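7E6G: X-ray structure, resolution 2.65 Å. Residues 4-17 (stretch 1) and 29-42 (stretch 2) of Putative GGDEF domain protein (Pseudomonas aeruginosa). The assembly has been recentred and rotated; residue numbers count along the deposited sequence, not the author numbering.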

# COMPACT_ATOMS: atom_id res chain seq x y z
N ARG A 4 -48.87 -17.58 27.75
CA ARG A 4 -50.16 -17.07 28.19
C ARG A 4 -51.16 -16.98 27.05
O ARG A 4 -52.34 -17.24 27.26
CB ARG A 4 -49.97 -15.72 28.88
CG ARG A 4 -49.60 -15.86 30.34
CD ARG A 4 -48.13 -15.53 30.58
NE ARG A 4 -47.94 -14.09 30.76
CZ ARG A 4 -48.15 -13.45 31.90
NH1 ARG A 4 -48.56 -14.12 32.97
NH2 ARG A 4 -47.95 -12.13 31.97
N GLU A 5 -50.72 -16.62 25.84
CA GLU A 5 -51.66 -16.56 24.72
C GLU A 5 -52.24 -17.94 24.40
O GLU A 5 -53.44 -18.07 24.11
CB GLU A 5 -50.98 -15.96 23.48
CG GLU A 5 -51.97 -15.35 22.47
CD GLU A 5 -52.07 -16.14 21.17
OE1 GLU A 5 -53.05 -15.91 20.42
OE2 GLU A 5 -51.18 -16.98 20.92
N ARG A 6 -51.41 -18.98 24.48
CA ARG A 6 -51.92 -20.34 24.30
C ARG A 6 -52.85 -20.73 25.45
O ARG A 6 -53.95 -21.23 25.21
CB ARG A 6 -50.77 -21.32 24.19
CG ARG A 6 -50.18 -21.41 22.80
CD ARG A 6 -48.98 -20.50 22.66
NE ARG A 6 -48.04 -20.95 21.63
CZ ARG A 6 -46.89 -21.56 21.88
NH1 ARG A 6 -46.51 -21.80 23.14
NH2 ARG A 6 -46.10 -21.93 20.88
N GLU A 7 -52.40 -20.53 26.70
CA GLU A 7 -53.25 -20.85 27.85
C GLU A 7 -54.61 -20.18 27.73
O GLU A 7 -55.65 -20.78 28.03
CB GLU A 7 -52.56 -20.42 29.15
CG GLU A 7 -51.41 -21.32 29.59
CD GLU A 7 -51.80 -22.30 30.71
OE1 GLU A 7 -51.28 -23.44 30.71
OE2 GLU A 7 -52.64 -21.94 31.58
N LEU A 8 -54.62 -18.94 27.25
CA LEU A 8 -55.85 -18.17 27.15
C LEU A 8 -56.72 -18.68 26.01
O LEU A 8 -57.94 -18.82 26.18
CB LEU A 8 -55.52 -16.69 26.94
CG LEU A 8 -56.74 -15.77 26.84
CD1 LEU A 8 -57.43 -15.68 28.19
CD2 LEU A 8 -56.36 -14.39 26.31
N ASP A 9 -56.12 -18.93 24.85
CA ASP A 9 -56.92 -19.44 23.74
C ASP A 9 -57.51 -20.79 24.08
O ASP A 9 -58.64 -21.09 23.66
CB ASP A 9 -56.08 -19.51 22.47
CG ASP A 9 -56.92 -19.36 21.22
OD1 ASP A 9 -57.84 -18.51 21.22
OD2 ASP A 9 -56.67 -20.11 20.25
N ALA A 10 -56.79 -21.58 24.88
CA ALA A 10 -57.30 -22.87 25.33
C ALA A 10 -58.47 -22.70 26.28
O ALA A 10 -59.52 -23.35 26.12
CB ALA A 10 -56.17 -23.66 26.00
N TRP A 11 -58.32 -21.83 27.29
CA TRP A 11 -59.42 -21.53 28.20
C TRP A 11 -60.66 -21.06 27.43
O TRP A 11 -61.78 -21.50 27.70
CB TRP A 11 -58.99 -20.48 29.21
CG TRP A 11 -60.08 -20.12 30.18
CD1 TRP A 11 -60.82 -20.99 30.93
CD2 TRP A 11 -60.57 -18.81 30.50
NE1 TRP A 11 -61.73 -20.31 31.69
CE2 TRP A 11 -61.60 -18.97 31.44
CE3 TRP A 11 -60.23 -17.52 30.08
CZ2 TRP A 11 -62.30 -17.88 31.98
CZ3 TRP A 11 -60.92 -16.43 30.61
CH2 TRP A 11 -61.95 -16.62 31.55
N ILE A 12 -60.45 -20.19 26.44
CA ILE A 12 -61.55 -19.70 25.62
C ILE A 12 -62.17 -20.83 24.82
O ILE A 12 -63.40 -20.89 24.65
CB ILE A 12 -61.04 -18.58 24.71
CG1 ILE A 12 -60.89 -17.29 25.51
CG2 ILE A 12 -61.98 -18.35 23.55
CD1 ILE A 12 -59.78 -16.45 25.03
N ASP A 13 -61.34 -21.74 24.30
CA ASP A 13 -61.83 -22.92 23.58
C ASP A 13 -62.78 -23.72 24.45
O ASP A 13 -63.88 -24.11 24.03
CB ASP A 13 -60.65 -23.79 23.17
CG ASP A 13 -60.84 -24.39 21.82
OD1 ASP A 13 -61.56 -25.40 21.71
OD2 ASP A 13 -60.26 -23.84 20.86
N GLY A 14 -62.36 -23.98 25.69
CA GLY A 14 -63.21 -24.71 26.60
C GLY A 14 -64.51 -23.98 26.87
O GLY A 14 -65.58 -24.59 26.87
N LEU A 15 -64.42 -22.67 27.11
CA LEU A 15 -65.62 -21.87 27.35
C LEU A 15 -66.59 -21.96 26.17
O LEU A 15 -67.80 -22.15 26.36
CB LEU A 15 -65.22 -20.41 27.60
CG LEU A 15 -64.83 -19.95 29.00
CD1 LEU A 15 -64.08 -21.04 29.71
CD2 LEU A 15 -63.99 -18.68 28.92
N LEU A 16 -66.06 -21.82 24.95
CA LEU A 16 -66.92 -21.78 23.77
C LEU A 16 -67.54 -23.13 23.48
O LEU A 16 -68.62 -23.19 22.89
CB LEU A 16 -66.11 -21.31 22.56
CG LEU A 16 -65.78 -19.82 22.56
CD1 LEU A 16 -64.76 -19.50 21.48
CD2 LEU A 16 -67.07 -19.00 22.42
N ALA A 17 -66.86 -24.22 23.89
CA ALA A 17 -67.41 -25.56 23.75
C ALA A 17 -68.48 -25.89 24.79
O ALA A 17 -69.43 -26.62 24.49
CB ALA A 17 -66.29 -26.59 23.83
N ALA A 29 -70.17 -13.31 20.77
CA ALA A 29 -69.27 -12.25 20.88
C ALA A 29 -67.89 -12.69 21.15
O ALA A 29 -67.08 -12.21 20.61
CB ALA A 29 -69.77 -11.40 21.94
N LEU A 30 -67.69 -13.61 22.02
CA LEU A 30 -66.44 -14.15 22.31
C LEU A 30 -65.91 -14.93 21.25
O LEU A 30 -64.81 -15.00 21.14
CB LEU A 30 -66.40 -14.87 23.60
CG LEU A 30 -65.10 -15.46 23.99
CD1 LEU A 30 -64.06 -14.56 24.44
CD2 LEU A 30 -65.23 -16.40 25.06
N ALA A 31 -66.69 -15.67 20.54
CA ALA A 31 -66.20 -16.39 19.36
C ALA A 31 -65.68 -15.42 18.30
O ALA A 31 -64.59 -15.60 17.74
CB ALA A 31 -67.32 -17.28 18.78
N ARG A 32 -66.46 -14.36 18.04
CA ARG A 32 -66.05 -13.37 17.05
C ARG A 32 -64.76 -12.69 17.47
O ARG A 32 -63.86 -12.50 16.64
CB ARG A 32 -67.16 -12.35 16.84
CG ARG A 32 -68.34 -12.94 16.13
CD ARG A 32 -69.49 -11.97 16.05
NE ARG A 32 -69.14 -10.81 15.26
CZ ARG A 32 -70.03 -9.94 14.81
NH1 ARG A 32 -71.32 -10.12 15.08
NH2 ARG A 32 -69.63 -8.90 14.09
N LEU A 33 -64.63 -12.36 18.74
CA LEU A 33 -63.44 -11.62 19.15
C LEU A 33 -62.21 -12.52 19.21
O LEU A 33 -61.11 -12.08 18.86
CB LEU A 33 -63.69 -10.91 20.47
CG LEU A 33 -62.51 -10.04 20.89
CD1 LEU A 33 -62.65 -8.64 20.36
CD2 LEU A 33 -62.52 -10.02 22.37
N ARG A 34 -62.37 -13.78 19.62
CA ARG A 34 -61.23 -14.70 19.55
C ARG A 34 -60.74 -14.85 18.12
O ARG A 34 -59.53 -14.82 17.84
CB ARG A 34 -61.62 -16.05 20.13
CG ARG A 34 -60.49 -17.06 20.09
CD ARG A 34 -60.82 -18.21 19.16
NE ARG A 34 -60.48 -19.49 19.78
CZ ARG A 34 -61.29 -20.54 19.84
NH1 ARG A 34 -62.50 -20.49 19.30
NH2 ARG A 34 -60.88 -21.65 20.43
N GLN A 35 -61.68 -14.99 17.18
CA GLN A 35 -61.32 -15.01 15.77
C GLN A 35 -60.56 -13.73 15.36
O GLN A 35 -59.51 -13.80 14.69
CB GLN A 35 -62.60 -15.18 14.97
CG GLN A 35 -62.45 -15.81 13.63
CD GLN A 35 -63.70 -15.50 12.82
OE1 GLN A 35 -64.04 -16.23 11.88
NE2 GLN A 35 -64.46 -14.50 13.29
N GLN A 36 -61.06 -12.56 15.79
CA GLN A 36 -60.41 -11.31 15.41
C GLN A 36 -58.99 -11.26 15.95
O GLN A 36 -58.07 -10.76 15.28
CB GLN A 36 -61.22 -10.13 15.92
CG GLN A 36 -60.50 -8.78 15.81
CD GLN A 36 -61.44 -7.61 16.00
OE1 GLN A 36 -62.32 -7.39 15.18
NE2 GLN A 36 -61.28 -6.88 17.09
N SER A 37 -58.78 -11.78 17.16
CA SER A 37 -57.45 -11.75 17.74
C SER A 37 -56.51 -12.66 16.96
O SER A 37 -55.33 -12.32 16.78
CB SER A 37 -57.52 -12.17 19.20
OG SER A 37 -58.46 -11.37 19.89
N LEU A 38 -57.01 -13.81 16.51
CA LEU A 38 -56.17 -14.67 15.67
C LEU A 38 -55.73 -13.93 14.41
O LEU A 38 -54.56 -14.04 13.98
CB LEU A 38 -56.94 -15.94 15.31
CG LEU A 38 -57.32 -16.98 16.38
CD1 LEU A 38 -57.80 -18.24 15.69
CD2 LEU A 38 -56.18 -17.30 17.35
N GLU A 39 -56.64 -13.17 13.80
CA GLU A 39 -56.27 -12.41 12.61
C GLU A 39 -55.23 -11.35 12.93
O GLU A 39 -54.25 -11.19 12.18
CB GLU A 39 -57.50 -11.75 11.98
CG GLU A 39 -58.22 -12.63 11.00
CD GLU A 39 -59.70 -12.29 10.92
OE1 GLU A 39 -60.03 -11.09 11.08
OE2 GLU A 39 -60.52 -13.23 10.72
N GLN A 40 -55.42 -10.60 14.02
CA GLN A 40 -54.44 -9.59 14.40
C GLN A 40 -53.08 -10.22 14.63
O GLN A 40 -52.05 -9.65 14.27
CB GLN A 40 -54.90 -8.83 15.64
CG GLN A 40 -56.09 -7.90 15.42
CD GLN A 40 -56.72 -7.38 16.72
OE1 GLN A 40 -56.39 -7.83 17.84
NE2 GLN A 40 -57.64 -6.43 16.58
N LEU A 41 -53.06 -11.42 15.22
CA LEU A 41 -51.79 -12.09 15.46
C LEU A 41 -51.12 -12.45 14.15
O LEU A 41 -49.89 -12.31 14.00
CB LEU A 41 -52.00 -13.34 16.32
CG LEU A 41 -50.76 -13.86 17.05
CD1 LEU A 41 -49.99 -12.71 17.69
CD2 LEU A 41 -51.13 -14.88 18.10
N VAL A 42 -51.90 -12.93 13.18
CA VAL A 42 -51.33 -13.26 11.88
C VAL A 42 -50.77 -12.00 11.22
O VAL A 42 -49.68 -12.01 10.64
CB VAL A 42 -52.39 -13.96 11.00
CG1 VAL A 42 -51.98 -13.97 9.55
CG2 VAL A 42 -52.62 -15.37 11.49

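Residues 4-17 and 29-42 are both helical, each held by regular i to i+4 backbone hydrogen bonds, and they pack in a roughly antiparallel fashion, with 150° between their N-to-C directions. The axes approach to 10.5 Å, and the backbones come near each other at Leu16 and Ala31, whose CA atoms are 7.0 Å apart, and at Asp9 and Arg34, with CA atoms 7.7 Å apart. The contact, which buries 500 Å² over both sides, is made mainly by side chains.

The polar part centres on Arg34, whose CA-to-CB bond points toward the first helix and whose side chain sits as a knob among Asp9, Ile12, Asp13 and Leu16. Asp9 and Asp13, one turn apart, both place a carboxylate at the edge of the guanidinium, near its plane, where the N-H groups are directed. Arg34 NE donates a hydrogen bond to Asp9 OD1 at 3.2 Å, with an N-H...O angle of 146°, so this salt bridge combines charge attraction with directional bonding. A second salt bridge joins Asp13 OD2 to Arg34 NH2, but the modelled 2.3 Å between these atoms is too short, and their exact positions are uncertain.

Apolar groups complete the surroundings of this arginine. Ile12 CG2 lies over one face of the guanidinium and is 4.0 Å from Arg34 CG, packing against the aliphatic part of the chain. Further along, Leu30 CD2 lies 4.1 Å from both Ile12 CG2 and Leu16 CD2, forming a small hydrophobic cluster. Leu16 CD2 also reaches Ala31 CB at 4.0 Å, where the small alanine side chain accompanies the close backbone approach.

At the other end, Glu5 OE1 lies 3.2 Å from Leu41 CD2, a close contact with a methyl group; no polar atom of residues 29-42 lies within 4.5 Å of the carboxylate.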